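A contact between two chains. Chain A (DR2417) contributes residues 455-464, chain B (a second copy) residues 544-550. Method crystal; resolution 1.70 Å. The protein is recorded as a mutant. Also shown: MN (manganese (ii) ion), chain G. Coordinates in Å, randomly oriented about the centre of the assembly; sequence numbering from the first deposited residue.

Chain A 455-464: VDGLGVGDVN
Chain B (544-550) RKATGRN

Chain A forms a hairpin: strand 455-456 enters a type II' turn from D456(A) to G459(A), closed by D456(A) N to G459(A) O (2.9 Å) and G459(A) N to D456(A) O (3.2 Å), and a second strand starts at G459(A). The turn meets the end of a chain B helix, with the CA atoms of G457(A) and G548(B) 4.8 Å apart.

One backbone-to-backbone hydrogen bond joins the turn to the helix end: L458(A) N donates to T547(B) O at 3.0 Å and 160°. Glycine at G457(A) (phi/psi 70/-126) permits the approach, since a CB would lie 2.8 Å from T547(B) O. G548(B) leaves the helix at 86/8, angles that by themselves call for glycine; a CB would also be tight against L458(A) N, at 3.2 Å.

Hydrogen bonding and charge pairing centre on R549(B), reaching the hairpin through a kinked chain, chi1 to chi3 m, t, m and chi4 -80°. Its NH1 donates to the backbone carbonyl D456(A) O (3.1 Å) and to D462(A) OD2 (2.9 Å), the latter a salt bridge; NH2 also reaches D462(A) OD2 at 3.2 Å. D462(A), chi1 p, suits this place by bringing a carboxylate to the guanidinium edge. D456(A), chi1 t, binds manganese through OD1 at 2.2 Å; its OD2 lies 3.9 Å from R549(B) NE, out of plane, a long, purely electrostatic bridge.

Van der Waals packing of aliphatic side chains against polar groups completes the contact: V463(A) CG2 covers one guanidinium face, 3.9 Å from R549(B) CZ, and L458(A), rotamer mt, sets CD1 3.8 Å from K545(B) O.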

# COMPACT_ATOMS: atom_id res chain seq x y z
N VAL A 455 -3.69 -4.34 20.47
CA VAL A 455 -3.85 -3.21 21.38
C VAL A 455 -4.60 -2.09 20.66
O VAL A 455 -4.20 -1.67 19.58
CB VAL A 455 -2.49 -2.70 21.88
CG1 VAL A 455 -2.69 -1.51 22.81
CG2 VAL A 455 -1.74 -3.81 22.60
N ASP A 456 -5.69 -1.64 21.26
CA ASP A 456 -6.53 -0.61 20.67
C ASP A 456 -6.96 0.33 21.78
O ASP A 456 -7.82 -0.01 22.58
CB ASP A 456 -7.75 -1.23 19.99
CG ASP A 456 -8.42 -0.29 19.00
OD1 ASP A 456 -8.07 0.90 18.96
OD2 ASP A 456 -9.32 -0.77 18.29
N GLY A 457 -6.33 1.49 21.86
CA GLY A 457 -6.55 2.39 22.97
C GLY A 457 -5.95 1.79 24.23
O GLY A 457 -4.77 1.45 24.26
N LEU A 458 -6.76 1.67 25.27
CA LEU A 458 -6.32 1.09 26.53
C LEU A 458 -6.56 -0.41 26.54
O LEU A 458 -6.03 -1.13 27.40
CB LEU A 458 -7.05 1.75 27.70
CG LEU A 458 -6.84 3.24 27.90
CD1 LEU A 458 -7.90 3.79 28.84
CD2 LEU A 458 -5.44 3.51 28.46
N GLY A 459 -7.36 -0.87 25.59
CA GLY A 459 -7.73 -2.27 25.51
C GLY A 459 -6.62 -3.15 24.96
O GLY A 459 -6.04 -2.86 23.91
N VAL A 460 -6.33 -4.22 25.69
CA VAL A 460 -5.37 -5.22 25.25
C VAL A 460 -6.10 -6.54 25.11
O VAL A 460 -6.58 -7.10 26.10
CB VAL A 460 -4.20 -5.37 26.24
CG1 VAL A 460 -3.30 -6.52 25.80
CG2 VAL A 460 -3.40 -4.08 26.33
N GLY A 461 -6.20 -7.03 23.87
CA GLY A 461 -6.89 -8.28 23.61
C GLY A 461 -8.41 -8.19 23.60
O GLY A 461 -9.08 -9.20 23.41
N ASP A 462 -8.97 -7.00 23.82
CA ASP A 462 -10.42 -6.85 23.75
C ASP A 462 -10.90 -6.66 22.31
O ASP A 462 -12.08 -6.83 22.01
CB ASP A 462 -10.90 -5.70 24.63
CG ASP A 462 -10.40 -4.35 24.17
OD1 ASP A 462 -9.35 -4.30 23.50
OD2 ASP A 462 -11.07 -3.34 24.48
N VAL A 463 -9.99 -6.32 21.41
CA VAL A 463 -10.31 -6.34 19.99
C VAL A 463 -9.70 -7.61 19.42
O VAL A 463 -8.50 -7.85 19.57
CB VAL A 463 -9.78 -5.09 19.25
CG1 VAL A 463 -10.06 -5.21 17.75
CG2 VAL A 463 -10.42 -3.83 19.80
N ASN A 464 -10.52 -8.42 18.76
CA ASN A 464 -9.99 -9.62 18.14
C ASN A 464 -10.38 -9.68 16.67
O ASN A 464 -10.95 -8.73 16.14
CB ASN A 464 -10.45 -10.88 18.89
CG ASN A 464 -11.96 -11.10 18.83
OD1 ASN A 464 -12.68 -10.39 18.12
ND2 ASN A 464 -12.43 -12.10 19.56
N ARG B 544 -15.05 6.25 26.32
CA ARG B 544 -13.70 6.77 26.16
C ARG B 544 -12.88 6.50 27.42
O ARG B 544 -11.71 6.17 27.35
CB ARG B 544 -13.70 8.26 25.85
N LYS B 545 -13.52 6.64 28.58
CA LYS B 545 -12.83 6.39 29.84
C LYS B 545 -12.45 4.91 29.97
O LYS B 545 -11.30 4.59 30.25
CB LYS B 545 -13.71 6.82 31.03
N ALA B 546 -13.42 4.03 29.74
CA ALA B 546 -13.23 2.59 29.94
C ALA B 546 -12.32 1.93 28.90
O ALA B 546 -11.49 1.10 29.25
CB ALA B 546 -14.59 1.89 29.96
N THR B 547 -12.49 2.28 27.63
CA THR B 547 -11.74 1.60 26.57
C THR B 547 -10.73 2.50 25.86
O THR B 547 -9.77 2.00 25.27
CB THR B 547 -12.68 1.00 25.52
OG1 THR B 547 -13.38 2.05 24.85
CG2 THR B 547 -13.66 0.04 26.16
N GLY B 548 -10.94 3.81 25.91
CA GLY B 548 -10.02 4.74 25.28
C GLY B 548 -10.36 4.95 23.82
O GLY B 548 -9.63 5.60 23.07
N ARG B 549 -11.49 4.39 23.41
CA ARG B 549 -11.88 4.41 22.01
C ARG B 549 -13.14 5.23 21.79
O ARG B 549 -13.94 5.42 22.70
CB ARG B 549 -12.06 2.98 21.50
CG ARG B 549 -10.84 2.12 21.73
CD ARG B 549 -10.81 0.92 20.82
NE ARG B 549 -11.85 -0.05 21.12
CZ ARG B 549 -11.78 -0.93 22.11
NH1 ARG B 549 -10.72 -0.96 22.90
NH2 ARG B 549 -12.77 -1.78 22.30
N ASN B 550 -13.30 5.72 20.57
CA ASN B 550 -14.41 6.59 20.24
C ASN B 550 -15.33 5.99 19.19
O ASN B 550 -15.34 6.44 18.05
CB ASN B 550 -13.88 7.94 19.76
CG ASN B 550 -13.13 8.69 20.85
OD1 ASN B 550 -13.68 8.96 21.92
ND2 ASN B 550 -11.88 9.02 20.58
MN MN G . -8.13 2.73 17.76